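Local coordinates for protein CurJ (Moorea producens 3L, PDB 5TZ6) that probably catalyses a vinylogous dehydration as the dehydratase domain of a polyketide synthase module in curacin biosynthesis, at residues A[162-176]-A[226-239]. The protein carries 1 engineered substitution. Numbering follows the deposited sequence.
Sequences IDSAEIYQHLWDRQI and IALVLDQSGNKNET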
# COMPACT_ATOMS: atom_id res chain seq x y z
N ILE A 162 20.08 -42.25 10.53
CA ILE A 162 18.70 -42.69 10.57
C ILE A 162 17.96 -42.16 9.35
O ILE A 162 18.35 -41.16 8.75
CB ILE A 162 17.97 -42.25 11.87
CG1 ILE A 162 17.44 -40.83 11.74
CG2 ILE A 162 18.90 -42.35 13.06
CD1 ILE A 162 16.89 -40.29 13.03
N ASP A 163 16.88 -42.85 8.99
CA ASP A 163 16.15 -42.56 7.77
C ASP A 163 15.29 -41.32 7.94
O ASP A 163 14.56 -41.20 8.93
CB ASP A 163 15.28 -43.76 7.38
CG ASP A 163 14.69 -43.63 5.98
OD1 ASP A 163 14.70 -42.52 5.41
OD2 ASP A 163 14.19 -44.65 5.46
N SER A 164 15.38 -40.41 6.98
CA SER A 164 14.57 -39.21 7.05
C SER A 164 13.08 -39.52 7.09
O SER A 164 12.30 -38.72 7.62
CB SER A 164 14.88 -38.31 5.85
OG SER A 164 14.71 -39.02 4.64
N ALA A 165 12.68 -40.69 6.58
CA ALA A 165 11.26 -41.02 6.54
C ALA A 165 10.66 -41.04 7.93
O ALA A 165 9.50 -40.63 8.12
CB ALA A 165 11.06 -42.37 5.85
N GLU A 166 11.45 -41.43 8.93
CA GLU A 166 10.98 -41.46 10.31
C GLU A 166 10.47 -40.09 10.73
O GLU A 166 9.46 -39.98 11.43
CB GLU A 166 12.09 -41.92 11.24
CG GLU A 166 12.37 -43.41 11.19
CD GLU A 166 13.27 -43.87 12.32
OE1 GLU A 166 14.41 -44.30 12.05
OE2 GLU A 166 12.83 -43.78 13.49
N ILE A 167 11.14 -39.02 10.29
CA ILE A 167 10.66 -37.69 10.64
C ILE A 167 9.34 -37.42 9.94
O ILE A 167 8.33 -37.08 10.58
CB ILE A 167 11.71 -36.63 10.29
CG1 ILE A 167 12.91 -36.73 11.23
CG2 ILE A 167 11.10 -35.23 10.32
CD1 ILE A 167 13.97 -35.68 10.96
N TYR A 168 9.28 -37.67 8.63
CA TYR A 168 8.07 -37.32 7.91
C TYR A 168 6.93 -38.20 8.37
O TYR A 168 5.81 -37.73 8.61
CB TYR A 168 8.29 -37.46 6.41
CG TYR A 168 9.40 -36.56 5.88
CD1 TYR A 168 9.45 -35.22 6.21
CD2 TYR A 168 10.41 -37.08 5.07
CE1 TYR A 168 10.46 -34.41 5.74
CE2 TYR A 168 11.42 -36.28 4.60
CZ TYR A 168 11.45 -34.94 4.93
OH TYR A 168 12.46 -34.14 4.45
N GLN A 169 7.23 -39.47 8.64
CA GLN A 169 6.22 -40.38 9.15
C GLN A 169 5.72 -39.91 10.50
O GLN A 169 4.51 -39.88 10.75
CB GLN A 169 6.77 -41.79 9.24
CG GLN A 169 5.75 -42.81 9.71
CD GLN A 169 4.67 -43.04 8.68
OE1 GLN A 169 4.95 -43.43 7.55
NE2 GLN A 169 3.42 -42.79 9.06
N HIS A 170 6.65 -39.51 11.39
CA HIS A 170 6.23 -39.00 12.69
C HIS A 170 5.20 -37.89 12.51
O HIS A 170 4.21 -37.82 13.25
CB HIS A 170 7.43 -38.50 13.50
CG HIS A 170 7.05 -37.82 14.78
ND1 HIS A 170 7.07 -38.46 16.00
CD2 HIS A 170 6.66 -36.55 15.03
CE1 HIS A 170 6.70 -37.61 16.94
NE2 HIS A 170 6.44 -36.45 16.38
N LEU A 171 5.41 -37.03 11.51
CA LEU A 171 4.47 -35.94 11.31
C LEU A 171 3.19 -36.44 10.65
O LEU A 171 2.09 -36.02 11.02
CB LEU A 171 5.12 -34.83 10.49
CG LEU A 171 6.23 -34.04 11.21
CD1 LEU A 171 6.91 -33.09 10.25
CD2 LEU A 171 5.67 -33.28 12.42
N TRP A 172 3.34 -37.35 9.68
CA TRP A 172 2.17 -37.89 8.99
C TRP A 172 1.16 -38.47 9.97
O TRP A 172 -0.05 -38.30 9.80
CB TRP A 172 2.62 -38.94 7.97
CG TRP A 172 1.62 -39.19 6.89
CD1 TRP A 172 0.59 -40.09 6.90
CD2 TRP A 172 1.52 -38.50 5.63
NE1 TRP A 172 -0.12 -40.02 5.73
CE2 TRP A 172 0.43 -39.04 4.94
CE3 TRP A 172 2.27 -37.48 5.03
CZ2 TRP A 172 0.06 -38.61 3.67
CZ3 TRP A 172 1.90 -37.04 3.77
CH2 TRP A 172 0.80 -37.61 3.11
N ASP A 173 1.65 -39.13 11.02
CA ASP A 173 0.76 -39.75 11.99
C ASP A 173 -0.04 -38.71 12.76
O ASP A 173 -1.17 -39.00 13.19
CB ASP A 173 1.57 -40.63 12.94
CG ASP A 173 2.25 -41.78 12.22
OD1 ASP A 173 1.72 -42.24 11.19
OD2 ASP A 173 3.33 -42.22 12.69
N ARG A 174 0.50 -37.52 12.97
CA ARG A 174 -0.21 -36.44 13.64
C ARG A 174 -1.10 -35.65 12.70
O ARG A 174 -1.56 -34.56 13.07
CB ARG A 174 0.77 -35.50 14.35
CG ARG A 174 1.20 -36.00 15.72
CD ARG A 174 2.32 -37.03 15.62
NE ARG A 174 2.74 -37.51 16.93
CZ ARG A 174 3.49 -38.59 17.13
NH1 ARG A 174 3.91 -39.30 16.09
NH2 ARG A 174 3.81 -38.97 18.35
N GLN A 175 -1.34 -36.15 11.49
CA GLN A 175 -2.14 -35.47 10.47
C GLN A 175 -1.45 -34.24 9.92
O GLN A 175 -2.12 -33.33 9.41
CB GLN A 175 -3.52 -35.10 11.00
CG GLN A 175 -4.21 -36.23 11.71
CD GLN A 175 -4.20 -37.49 10.90
OE1 GLN A 175 -4.42 -37.46 9.68
NE2 GLN A 175 -3.91 -38.61 11.55
N ILE A 176 -0.13 -34.16 10.04
CA ILE A 176 0.65 -33.11 9.41
C ILE A 176 1.27 -33.73 8.16
O ILE A 176 2.32 -34.38 8.23
CB ILE A 176 1.70 -32.51 10.35
CG1 ILE A 176 1.01 -31.89 11.57
CG2 ILE A 176 2.50 -31.45 9.63
CD1 ILE A 176 1.97 -31.46 12.65
N ILE A 226 12.29 -32.74 15.48
CA ILE A 226 11.50 -33.96 15.57
C ILE A 226 12.42 -35.16 15.74
O ILE A 226 12.03 -36.16 16.35
CB ILE A 226 10.60 -34.11 14.33
CG1 ILE A 226 9.49 -33.06 14.34
CG2 ILE A 226 10.05 -35.54 14.24
CD1 ILE A 226 8.62 -33.09 15.58
N ALA A 227 13.64 -35.07 15.21
CA ALA A 227 14.56 -36.20 15.25
C ALA A 227 15.10 -36.49 16.64
O ALA A 227 15.70 -37.55 16.85
CB ALA A 227 15.73 -35.96 14.28
N LEU A 228 14.88 -35.60 17.60
CA LEU A 228 15.29 -35.84 18.98
C LEU A 228 14.15 -36.35 19.85
O LEU A 228 14.36 -36.54 21.06
CB LEU A 228 15.87 -34.56 19.59
CG LEU A 228 16.92 -33.84 18.74
CD1 LEU A 228 17.25 -32.49 19.35
CD2 LEU A 228 18.17 -34.69 18.61
N VAL A 229 12.96 -36.56 19.29
CA VAL A 229 11.80 -36.97 20.07
C VAL A 229 11.08 -38.14 19.40
O VAL A 229 9.89 -38.37 19.65
CB VAL A 229 10.85 -35.78 20.29
CG1 VAL A 229 11.58 -34.63 20.96
CG2 VAL A 229 10.26 -35.34 18.97
N LEU A 230 11.78 -38.88 18.54
CA LEU A 230 11.14 -39.98 17.82
C LEU A 230 10.70 -41.09 18.76
O LEU A 230 9.78 -41.85 18.43
CB LEU A 230 12.09 -40.53 16.76
CG LEU A 230 12.42 -39.62 15.58
CD1 LEU A 230 13.43 -40.27 14.66
CD2 LEU A 230 11.14 -39.29 14.82
N ASP A 231 11.35 -41.23 19.92
CA ASP A 231 11.08 -42.35 20.82
C ASP A 231 9.88 -42.12 21.72
O ASP A 231 9.14 -43.07 22.03
CB ASP A 231 12.32 -42.63 21.67
CG ASP A 231 12.79 -41.40 22.44
OD1 ASP A 231 12.77 -40.29 21.87
OD2 ASP A 231 13.16 -41.55 23.62
N GLN A 232 9.66 -40.88 22.16
CA GLN A 232 8.90 -40.60 23.38
C GLN A 232 7.53 -41.26 23.38
O GLN A 232 6.90 -41.48 22.34
CB GLN A 232 8.76 -39.09 23.56
CG GLN A 232 8.25 -38.67 24.93
CD GLN A 232 8.06 -37.17 25.05
OE1 GLN A 232 8.26 -36.42 24.09
NE2 GLN A 232 7.67 -36.72 26.25
N SER A 233 7.05 -41.59 24.59
CA SER A 233 5.68 -42.02 24.81
C SER A 233 4.76 -40.80 24.78
O SER A 233 5.16 -39.70 24.41
CB SER A 233 5.56 -42.78 26.12
OG SER A 233 6.13 -44.08 26.03
N GLY A 234 3.52 -40.99 25.18
CA GLY A 234 2.57 -39.90 25.27
C GLY A 234 1.42 -40.02 24.30
O GLY A 234 1.14 -41.08 23.74
N ASN A 235 0.73 -38.90 24.12
CA ASN A 235 -0.47 -38.82 23.30
C ASN A 235 -0.06 -38.82 21.83
O ASN A 235 0.57 -37.87 21.36
CB ASN A 235 -1.27 -37.56 23.65
CG ASN A 235 -2.64 -37.53 23.01
OD1 ASN A 235 -2.84 -38.10 21.93
ND2 ASN A 235 -3.58 -36.87 23.66
N LYS A 236 -0.44 -39.86 21.10
CA LYS A 236 -0.04 -39.97 19.70
C LYS A 236 -0.72 -38.93 18.82
O LYS A 236 -0.38 -38.83 17.63
CB LYS A 236 -0.32 -41.38 19.20
CG LYS A 236 0.77 -42.38 19.60
CD LYS A 236 0.77 -42.58 21.12
CE LYS A 236 1.82 -43.59 21.58
NZ LYS A 236 1.99 -43.57 23.07
N ASN A 237 -1.70 -38.19 19.34
CA ASN A 237 -2.30 -37.07 18.62
C ASN A 237 -1.44 -35.82 18.64
O ASN A 237 -1.67 -34.91 17.83
CB ASN A 237 -3.68 -36.73 19.19
CG ASN A 237 -4.74 -37.74 18.78
OD1 ASN A 237 -4.55 -38.49 17.83
ND2 ASN A 237 -5.86 -37.75 19.50
N GLU A 238 -0.46 -35.74 19.54
CA GLU A 238 0.27 -34.51 19.82
C GLU A 238 1.69 -34.58 19.28
O GLU A 238 2.31 -35.65 19.23
CB GLU A 238 0.36 -34.27 21.32
CG GLU A 238 -0.93 -33.86 22.00
CD GLU A 238 -0.80 -33.87 23.52
OE1 GLU A 238 -1.67 -33.29 24.20
OE2 GLU A 238 0.18 -34.45 24.03
N THR A 239 2.21 -33.42 18.89
CA THR A 239 3.62 -33.25 18.58
C THR A 239 4.06 -31.89 19.08
O THR A 239 3.24 -31.05 19.46
CB THR A 239 3.88 -33.40 17.07
OG1 THR A 239 5.30 -33.41 16.83
CG2 THR A 239 3.23 -32.26 16.29
O HOH W 1 3.26 -38.58 20.98
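R174, at the C-terminal end of helix 164-173, extends its side chain to the backbone carbonyl of E238, just before strand 239-250. From CB the chain runs to CG, which lies 4.0 Å from CB of T239 and beside the carbonyl oxygens of N237 and E238. A bend at the next torsion (chi2 82°) brings CD past the carbonyl of K236 and sets NE 3.0 Å from O of E238, a nearly straight bond (163°) in the guanidinium plane but from above the carbonyl plane. At the tip, NH1 turns back to a lone pair of O of H170, while NH2 donates to a water held in turn by O of N235. Cut back to an alanine, this position would probably leave O of E238 without this donor, remove the water-mediated link to the type I turn N235-E238 and leave O of H170 without NH1.

In this double hot-dog dehydratase the contact joins helix 164-173 to the loop leading into strand 239-250, beside the ligand pocket: L171 touches the bound hydroxy-methylheptenoic acid. NH1 of R174 lies above one face of the H170 ring, offset toward its rim, and NE2 of that ring meets OG1 of T239 at the ring edge in a long hydrogen bond (3.3 Å). With CG anti to the backbone N (chi1 173°), the ring also packs its CD2 3.6 Å from CG2 of I226. Toward the helix start, CD1 of I167 rests on CB of A227 (3.8 Å), and I162 and L230 meet tip to tip through their CD1 methyls.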